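Local coordinates for protein MtN3/saliva family (Thermodesulfovibrio yellowstonii, PDB 4RNG) that probably carries sugars across the membrane as a SemiSWEET, a dimer of identical subunits with three transmembrane segments each, at residues S21-Q26 with F78-M83. Numbering follows the deposited sequence.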
ATOM      1  N   SER C  21      -1.847   7.367   5.529  1.00 17.88           N
ATOM      2  CA  SER C  21      -1.560   8.764   5.252  1.00 18.19           C
ATOM      3  C   SER C  21      -0.544   8.892   4.137  1.00 21.56           C
ATOM      4  O   SER C  21      -0.411   9.953   3.536  1.00 21.85           O
ATOM      5  CB  SER C  21      -1.093   9.478   6.519  1.00 22.21           C
ATOM      6  OG  SER C  21       0.148  10.119   6.300  1.00 35.88           O
ATOM      7  N   ALA C  22       0.173   7.806   3.851  1.00 26.10           N
ATOM      8  CA  ALA C  22       1.160   7.807   2.773  1.00 27.76           C
ATOM      9  C   ALA C  22       0.510   8.094   1.427  1.00 24.51           C
ATOM     10  O   ALA C  22       1.153   8.604   0.523  1.00 26.30           O
ATOM     11  CB  ALA C  22       1.907   6.456   2.721  1.00 18.91           C
ATOM     12  N   LEU C  23      -0.765   7.734   1.309  1.00 29.11           N
ATOM     13  CA  LEU C  23      -1.555   7.918   0.094  1.00 20.46           C
ATOM     14  C   LEU C  23      -1.921   9.362  -0.154  1.00 23.12           C
ATOM     15  O   LEU C  23      -2.176   9.759  -1.287  1.00 32.85           O
ATOM     16  CB  LEU C  23      -2.818   7.068   0.176  1.00 21.72           C
ATOM     17  CG  LEU C  23      -2.498   5.578   0.109  1.00 20.00           C
ATOM     18  CD1 LEU C  23      -3.620   4.703   0.657  1.00 16.90           C
ATOM     19  CD2 LEU C  23      -2.225   5.250  -1.333  1.00 17.49           C
ATOM     20  N   ILE C  24      -1.960  10.148   0.914  1.00 24.85           N
ATOM     21  CA  ILE C  24      -2.335  11.550   0.797  1.00 28.12           C
ATOM     22  C   ILE C  24      -1.391  12.329  -0.159  1.00 25.82           C
ATOM     23  O   ILE C  24      -1.883  12.989  -1.076  1.00 25.16           O
ATOM     24  CB  ILE C  24      -2.394  12.222   2.198  1.00 18.76           C
ATOM     25  CG1 ILE C  24      -3.573  11.658   2.996  1.00 19.28           C
ATOM     26  CG2 ILE C  24      -2.530  13.720   2.071  1.00 24.73           C
ATOM     27  CD1 ILE C  24      -3.592  12.051   4.475  1.00 18.33           C
ATOM     28  N   PRO C  25      -0.048  12.229   0.013  1.00 23.84           N
ATOM     29  CA  PRO C  25       0.819  12.945  -0.939  1.00 25.28           C
ATOM     30  C   PRO C  25       0.635  12.578  -2.409  1.00 28.89           C
ATOM     31  O   PRO C  25       0.832  13.451  -3.263  1.00 25.88           O
ATOM     32  CB  PRO C  25       2.232  12.534  -0.496  1.00 24.11           C
ATOM     33  CG  PRO C  25       2.089  12.293   0.947  1.00 25.65           C
ATOM     34  CD  PRO C  25       0.735  11.698   1.145  1.00 24.72           C
ATOM     35  N   GLN C  26       0.293  11.323  -2.704  1.00 27.14           N
ATOM     36  CA  GLN C  26       0.111  10.921  -4.093  1.00 28.93           C
ATOM     37  C   GLN C  26      -1.175  11.552  -4.610  1.00 29.58           C
ATOM     38  O   GLN C  26      -1.231  12.059  -5.729  1.00 30.88           O
ATOM     39  CB  GLN C  26       0.072   9.394  -4.249  1.00 19.57           C
ATOM     40  CG  GLN C  26       0.017   8.934  -5.690  1.00 19.73           C
ATOM     41  CD  GLN C  26       1.260   9.306  -6.491  1.00 34.83           C
ATOM     42  OE1 GLN C  26       2.283   8.625  -6.403  1.00 39.98           O
ATOM     43  NE2 GLN C  26       1.178  10.378  -7.285  1.00 21.01           N
ATOM     44  N   PHE C  78      -9.426   5.024  -3.666  1.00 26.50           N
ATOM     45  CA  PHE C  78     -10.480   5.362  -4.593  1.00 21.33           C
ATOM     46  C   PHE C  78     -10.329   6.798  -5.109  1.00 21.65           C
ATOM     47  O   PHE C  78     -10.577   7.048  -6.289  1.00 19.84           O
ATOM     48  CB  PHE C  78     -11.847   5.183  -3.968  1.00 18.22           C
ATOM     49  CG  PHE C  78     -12.933   5.749  -4.798  1.00 18.47           C
ATOM     50  CD1 PHE C  78     -13.382   5.066  -5.917  1.00 15.90           C
ATOM     51  CD2 PHE C  78     -13.486   6.971  -4.490  1.00 18.74           C
ATOM     52  CE1 PHE C  78     -14.374   5.592  -6.703  1.00 20.00           C
ATOM     53  CE2 PHE C  78     -14.485   7.509  -5.278  1.00 22.94           C
ATOM     54  CZ  PHE C  78     -14.925   6.816  -6.386  1.00 22.22           C
ATOM     55  N   LEU C  79      -9.955   7.745  -4.256  1.00 16.56           N
ATOM     56  CA  LEU C  79      -9.737   9.099  -4.773  1.00 21.14           C
ATOM     57  C   LEU C  79      -8.752   9.091  -5.902  1.00 17.41           C
ATOM     58  O   LEU C  79      -8.989   9.691  -6.938  1.00 27.60           O
ATOM     59  CB  LEU C  79      -9.218  10.068  -3.709  1.00 20.14           C
ATOM     60  CG  LEU C  79     -10.232  10.938  -3.001  1.00 27.76           C
ATOM     61  CD1 LEU C  79     -11.235  10.074  -2.283  1.00 35.31           C
ATOM     62  CD2 LEU C  79      -9.483  11.825  -2.046  1.00 29.06           C
ATOM     63  N   ILE C  80      -7.645   8.390  -5.678  1.00 23.89           N
ATOM     64  CA  ILE C  80      -6.557   8.327  -6.629  1.00 17.82           C
ATOM     65  C   ILE C  80      -7.022   7.706  -7.929  1.00 17.88           C
ATOM     66  O   ILE C  80      -6.705   8.224  -8.999  1.00 18.38           O
ATOM     67  CB  ILE C  80      -5.361   7.549  -6.051  1.00 17.79           C
ATOM     68  CG1 ILE C  80      -4.714   8.386  -4.942  1.00 22.95           C
ATOM     69  CG2 ILE C  80      -4.345   7.246  -7.123  1.00 18.23           C
ATOM     70  CD1 ILE C  80      -3.759   7.614  -4.061  1.00 17.85           C
ATOM     71  N   ILE C  81      -7.780   6.615  -7.840  1.00 17.43           N
ATOM     72  CA  ILE C  81      -8.324   5.974  -9.040  1.00 30.96           C
ATOM     73  C   ILE C  81      -9.222   6.954  -9.820  1.00 30.46           C
ATOM     74  O   ILE C  81      -9.134   7.066 -11.045  1.00 29.14           O
ATOM     75  CB  ILE C  81      -9.125   4.699  -8.686  1.00 19.80           C
ATOM     76  CG1 ILE C  81      -8.191   3.639  -8.102  1.00 16.82           C
ATOM     77  CG2 ILE C  81      -9.853   4.152  -9.909  1.00 17.07           C
ATOM     78  CD1 ILE C  81      -8.899   2.363  -7.661  1.00 16.40           C
ATOM     79  N   PHE C  82     -10.066   7.673  -9.088  1.00 24.83           N
ATOM     80  CA  PHE C  82     -10.981   8.654  -9.663  1.00 17.88           C
ATOM     81  C   PHE C  82     -10.231   9.794 -10.399  1.00 31.77           C
ATOM     82  O   PHE C  82     -10.663  10.235 -11.466  1.00 25.54           O
ATOM     83  CB  PHE C  82     -11.899   9.190  -8.568  1.00 23.96           C
ATOM     84  CG  PHE C  82     -12.886  10.198  -9.040  1.00 25.68           C
ATOM     85  CD1 PHE C  82     -12.556  11.540  -9.117  1.00 28.83           C
ATOM     86  CD2 PHE C  82     -14.158   9.803  -9.391  1.00 24.32           C
ATOM     87  CE1 PHE C  82     -13.478  12.472  -9.544  1.00 30.69           C
ATOM     88  CE2 PHE C  82     -15.079  10.729  -9.827  1.00 29.04           C
ATOM     89  CZ  PHE C  82     -14.732  12.068  -9.907  1.00 18.62           C
ATOM     90  N   MET C  83      -9.139  10.288  -9.816  1.00 18.74           N
ATOM     91  CA  MET C  83      -8.341  11.332 -10.455  1.00 19.46           C
ATOM     92  C   MET C  83      -7.476  10.827 -11.617  1.00 26.40           C
ATOM     93  O   MET C  83      -7.203  11.572 -12.573  1.00 21.17           O
ATOM     94  CB  MET C  83      -7.458  12.043  -9.432  1.00 37.81           C
ATOM     95  CG  MET C  83      -8.165  13.141  -8.660  1.00 42.15           C
ATOM     96  SD  MET C  83      -7.045  14.010  -7.553  1.00 37.39           S
ATOM     97  CE  MET C  83      -6.600  12.679  -6.421  1.00 22.20           C
TER
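In the PQ-loop (MtN3) fold, L23 and Q26 in the first turn of helix 23-33, just after a break in the first transmembrane segment, pack against I80 of the third transmembrane helix, 64-87; P25 and Q26 form the family's PQ pair. One methyl group makes the junction: CD1 of I80 lies 3.8 Å from the carbonyl oxygen L23 O, 3.9 Å from L23 CD2 and 4.2 Å from Q26 CB. I80 reaches this position by setting CG1 beside its own backbone N (chi1 -70°) and extending the chain beyond it (chi2 165°), which places CD1 against L23 and Q26. The side chains of L23 and I80 cross at about a right angle, a point contact that agrees with the modest 132 Å² buried between the segments. With Q26 and I80 as the nearest backbone pair, 7.6 Å between CA atoms, the helices lie close at this level.

At the break, S21 O accepts from I24 N at 3.1 Å, three residues on, and P25, four on, has no N-H to give. Q26 offers I80 its CB, while its amide serves the dimer: OE1 accepts from S40 N and NE2 donates to D38 O, both of the second subunit. F44 on helix 41-60 touches both L23 and I80. Such packing of an interrupted first transmembrane segment against the third belongs to the three-helix bundle of SemiSWEETs.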